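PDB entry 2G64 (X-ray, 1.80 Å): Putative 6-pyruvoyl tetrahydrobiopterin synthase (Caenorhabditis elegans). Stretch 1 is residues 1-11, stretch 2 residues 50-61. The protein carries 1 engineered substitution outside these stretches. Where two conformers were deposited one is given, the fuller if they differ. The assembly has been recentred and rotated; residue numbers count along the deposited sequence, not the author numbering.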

# COMPACT_ATOMS: atom_id res chain seq x y z
N MET A 1 12.89 0.19 42.28
CA MET A 1 12.03 0.27 41.06
C MET A 1 12.47 1.38 40.11
O MET A 1 12.92 2.44 40.55
CB MET A 1 10.57 0.47 41.46
CG MET A 1 10.30 1.76 42.24
SD MET A 1 8.63 1.76 42.91
CE MET A 1 8.64 3.31 43.82
N PHE A 2 12.29 1.17 38.81
CA PHE A 2 12.67 2.17 37.83
C PHE A 2 11.66 2.03 36.69
O PHE A 2 11.60 0.99 36.04
CB PHE A 2 14.06 1.83 37.28
CG PHE A 2 14.57 2.82 36.26
CD1 PHE A 2 15.18 4.03 36.66
CD2 PHE A 2 14.48 2.54 34.89
CE1 PHE A 2 15.67 4.95 35.71
CE2 PHE A 2 14.97 3.45 33.94
CZ PHE A 2 15.57 4.66 34.35
N ARG A 3 10.86 3.05 36.45
CA ARG A 3 9.91 2.96 35.36
C ARG A 3 10.62 3.05 34.01
O ARG A 3 11.46 3.92 33.77
CB ARG A 3 8.77 3.97 35.49
CG ARG A 3 7.47 3.43 34.93
CD ARG A 3 6.33 4.39 35.10
NE ARG A 3 6.35 5.41 34.06
CZ ARG A 3 5.33 5.68 33.26
NH1 ARG A 3 4.19 5.01 33.38
NH2 ARG A 3 5.45 6.63 32.34
N MET A 4 10.28 2.10 33.13
CA MET A 4 10.91 1.98 31.85
C MET A 4 10.16 2.86 30.81
O MET A 4 9.03 3.28 31.04
CB MET A 4 10.90 0.51 31.43
CG MET A 4 11.88 -0.39 32.22
SD MET A 4 13.61 0.03 31.84
CE MET A 4 13.73 -0.82 30.25
N PRO A 5 10.80 3.10 29.65
CA PRO A 5 10.14 3.86 28.58
C PRO A 5 8.82 3.19 28.19
O PRO A 5 8.73 1.96 28.18
CB PRO A 5 11.12 3.75 27.41
CG PRO A 5 12.45 3.53 28.05
CD PRO A 5 12.17 2.69 29.28
N ILE A 6 7.83 4.02 27.84
CA ILE A 6 6.54 3.53 27.39
C ILE A 6 6.53 3.54 25.84
O ILE A 6 6.82 4.55 25.21
CB ILE A 6 5.39 4.42 27.90
CG1 ILE A 6 5.41 4.51 29.43
CG2 ILE A 6 4.03 3.90 27.42
CD1 ILE A 6 5.45 3.18 30.13
N VAL A 7 6.23 2.39 25.26
CA VAL A 7 6.26 2.25 23.80
C VAL A 7 4.95 1.55 23.40
O VAL A 7 4.35 0.83 24.21
CB VAL A 7 7.50 1.42 23.37
CG1 VAL A 7 7.41 0.89 21.92
CG2 VAL A 7 8.81 2.19 23.62
N THR A 8 4.51 1.74 22.17
CA THR A 8 3.37 0.98 21.67
C THR A 8 3.85 -0.12 20.72
O THR A 8 4.88 0.00 20.06
CB THR A 8 2.32 1.86 20.91
OG1 THR A 8 2.90 2.39 19.72
CG2 THR A 8 1.80 3.02 21.79
N MET A 9 3.08 -1.20 20.68
CA MET A 9 3.35 -2.34 19.81
C MET A 9 2.01 -2.71 19.17
O MET A 9 1.00 -2.94 19.87
CB MET A 9 3.86 -3.50 20.66
CG MET A 9 3.82 -4.86 19.99
SD MET A 9 4.22 -6.12 21.22
CE MET A 9 3.94 -7.59 20.24
N GLU A 10 2.02 -2.77 17.84
CA GLU A 10 0.78 -2.99 17.10
C GLU A 10 0.99 -4.12 16.12
O GLU A 10 2.01 -4.18 15.45
CB GLU A 10 0.35 -1.72 16.37
CG GLU A 10 -0.96 -1.85 15.59
CD GLU A 10 -1.41 -0.52 15.02
OE1 GLU A 10 -0.61 0.17 14.34
OE2 GLU A 10 -2.56 -0.13 15.28
N ARG A 11 0.01 -5.01 16.04
CA ARG A 11 0.11 -6.19 15.20
C ARG A 11 -1.12 -6.22 14.28
O ARG A 11 -2.25 -5.98 14.73
CB ARG A 11 0.16 -7.43 16.09
CG ARG A 11 -0.05 -8.75 15.35
CD ARG A 11 1.09 -9.00 14.40
NE ARG A 11 0.95 -10.30 13.74
CZ ARG A 11 1.93 -10.91 13.10
NH1 ARG A 11 3.13 -10.35 13.03
NH2 ARG A 11 1.72 -12.09 12.52
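Stretch 2, residues 50-61: WKVKLRGEVDPT

Stretch 2 runs as an extended strand from W50 to E57 and then continues as loop through T61. It lies beside strand 6-11 of stretch 1 in antiparallel fashion, the two N-to-C directions making an angle of 161° and the axes approaching to 4.5 Å. R11 is thus paired with V52 at one end of the ladder and I6 with E57 at the other, and together the stretches bury 994 Å².

The backbone ladder is regular. M9 pairs with L54 through M9 N to L54 O at 2.9 Å and L54 N to M9 O at 2.7 Å; R11 and V52 form the same double link, with R11 N to V52 O and V52 N to R11 O both at 2.9 Å. The bonds between V7 and G56 are slightly longer, V7 N to G56 O measuring 3.1 Å and G56 N to V7 O 3.2 Å. Between these pairs lie the non-hydrogen-bonded ones, where the strands draw closer: the CA atoms of E10 and K53 are 4.0 Å apart, those of T8 and R55 4.3 Å. There CA-H...O contacts fill the gap, as from T8 CA to L54 O at 3.1 Å.

The most extensive cover comes from M4, E57 and V58, where the pairing runs past the N-terminal end of strand 6-11. The M4 amide has no strand carbonyl as its partner; instead it donates to the carboxylate of E57, M4 N to E57 OE1 being 3.0 Å and the N-H...O angle nearly linear at 177°. The same carboxylate oxygen accepts from a water that also donates to F2 O, so E57 holds the loop preceding the strand both directly and through solvent. Its aliphatic part packs on I6, with E57 CG 3.4 Å from I6 CD1.

V58 extends the ladder by one further bond, V58 N to P5 O at 3.0 Å, while its side chain meets V7 at 3.5 Å between the two CG2 atoms. M4 reaches over the same loop: M4 CB lies 3.2 Å from V58 O, and M4 CE comes to 3.9 Å from P60 CB.

Along the strands, side chains alternate between the two faces. I6, T8 and E10 share one face with E57, R55 and K53, and here I6 CG2 covers one face of the R55 guanidinium, 3.3 Å from R55 CZ. E10 OE1 is linked through one water to K51 NZ, and a second water makes a weak bond with K53 NZ. On the other face, V7, M9 and R11 accompany L54 and V52, with M9 SD 4.3 Å from L54 CD1.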

# COMPACT_ATOMS: atom_id res chain seq x y z
N TRP A 50 -7.58 -6.11 10.86
CA TRP A 50 -7.67 -5.93 12.31
C TRP A 50 -6.30 -5.50 12.84
O TRP A 50 -5.33 -6.23 12.67
CB TRP A 50 -8.03 -7.26 12.96
CG TRP A 50 -8.31 -7.18 14.43
CD1 TRP A 50 -8.79 -6.10 15.12
CD2 TRP A 50 -8.15 -8.24 15.39
NE1 TRP A 50 -8.94 -6.43 16.48
CE2 TRP A 50 -8.57 -7.74 16.66
CE3 TRP A 50 -7.71 -9.58 15.30
CZ2 TRP A 50 -8.55 -8.53 17.83
CZ3 TRP A 50 -7.67 -10.36 16.49
CH2 TRP A 50 -8.10 -9.82 17.73
N LYS A 51 -6.20 -4.34 13.47
CA LYS A 51 -4.90 -4.01 14.09
C LYS A 51 -5.07 -3.95 15.60
O LYS A 51 -6.00 -3.33 16.08
CB LYS A 51 -4.36 -2.68 13.59
CG LYS A 51 -4.42 -2.50 12.07
CD LYS A 51 -3.74 -1.20 11.67
CE LYS A 51 -3.73 -1.03 10.15
NZ LYS A 51 -3.12 0.29 9.77
N VAL A 52 -4.16 -4.57 16.32
CA VAL A 52 -4.24 -4.67 17.78
C VAL A 52 -3.04 -3.92 18.33
O VAL A 52 -1.90 -4.30 18.08
CB VAL A 52 -4.18 -6.14 18.24
CG1 VAL A 52 -3.95 -6.24 19.77
CG2 VAL A 52 -5.45 -6.85 17.80
N LYS A 53 -3.32 -2.84 19.06
CA LYS A 53 -2.27 -1.97 19.56
C LYS A 53 -2.18 -2.05 21.09
O LYS A 53 -3.18 -1.92 21.80
CB LYS A 53 -2.54 -0.52 19.12
CG LYS A 53 -1.40 0.49 19.41
CD LYS A 53 -1.76 1.82 18.77
CE LYS A 53 -0.67 2.85 18.95
NZ LYS A 53 -0.80 4.00 18.01
N LEU A 54 -0.97 -2.28 21.57
CA LEU A 54 -0.69 -2.44 23.00
C LEU A 54 0.18 -1.26 23.40
O LEU A 54 0.89 -0.70 22.57
CB LEU A 54 0.08 -3.75 23.22
CG LEU A 54 -0.51 -5.02 22.58
CD1 LEU A 54 0.33 -6.23 23.06
CD2 LEU A 54 -1.98 -5.21 22.96
N ARG A 55 0.12 -0.87 24.67
CA ARG A 55 1.01 0.19 25.15
C ARG A 55 1.48 -0.17 26.56
O ARG A 55 0.68 -0.60 27.41
CB ARG A 55 0.25 1.53 25.18
CG ARG A 55 1.08 2.71 25.65
CD ARG A 55 0.25 3.98 25.54
NE ARG A 55 1.07 5.17 25.77
CZ ARG A 55 1.26 5.72 26.96
NH1 ARG A 55 0.71 5.19 28.04
NH2 ARG A 55 2.03 6.80 27.08
N GLY A 56 2.77 -0.01 26.82
CA GLY A 56 3.28 -0.41 28.14
C GLY A 56 4.76 -0.19 28.24
O GLY A 56 5.42 0.19 27.26
N GLU A 57 5.30 -0.40 29.44
CA GLU A 57 6.74 -0.32 29.63
C GLU A 57 7.49 -1.39 28.85
O GLU A 57 7.10 -2.57 28.85
CB GLU A 57 7.09 -0.52 31.11
CG GLU A 57 6.70 0.64 32.00
CD GLU A 57 6.99 0.31 33.44
OE1 GLU A 57 8.17 0.12 33.79
OE2 GLU A 57 6.03 0.23 34.22
N VAL A 58 8.62 -0.99 28.26
CA VAL A 58 9.56 -1.94 27.67
C VAL A 58 10.20 -2.79 28.77
O VAL A 58 10.69 -2.26 29.76
CB VAL A 58 10.65 -1.20 26.87
CG1 VAL A 58 11.65 -2.19 26.25
CG2 VAL A 58 10.04 -0.27 25.80
N ASP A 59 10.19 -4.11 28.62
CA ASP A 59 10.87 -4.97 29.58
C ASP A 59 12.40 -4.84 29.42
O ASP A 59 12.93 -4.91 28.29
CB ASP A 59 10.44 -6.42 29.36
CG ASP A 59 10.99 -7.35 30.43
OD1 ASP A 59 10.34 -7.46 31.48
OD2 ASP A 59 12.06 -7.93 30.22
N PRO A 60 13.13 -4.67 30.53
CA PRO A 60 14.57 -4.45 30.40
C PRO A 60 15.30 -5.69 29.89
O PRO A 60 16.36 -5.56 29.30
CB PRO A 60 15.02 -4.11 31.84
CG PRO A 60 13.97 -4.68 32.73
CD PRO A 60 12.67 -4.63 31.94
N THR A 61 14.75 -6.88 30.13
CA THR A 61 15.45 -8.10 29.72
C THR A 61 15.11 -8.53 28.28
O THR A 61 16.01 -8.74 27.45
CB THR A 61 15.20 -9.25 30.71
OG1 THR A 61 15.60 -8.82 32.03
CG2 THR A 61 16.03 -10.47 30.33
O HOH W 1 9.20 -0.63 36.06
O HOH W 2 -5.04 -0.42 16.48
O HOH W 3 0.85 1.92 15.79
O HOH W 4 -0.72 1.07 11.87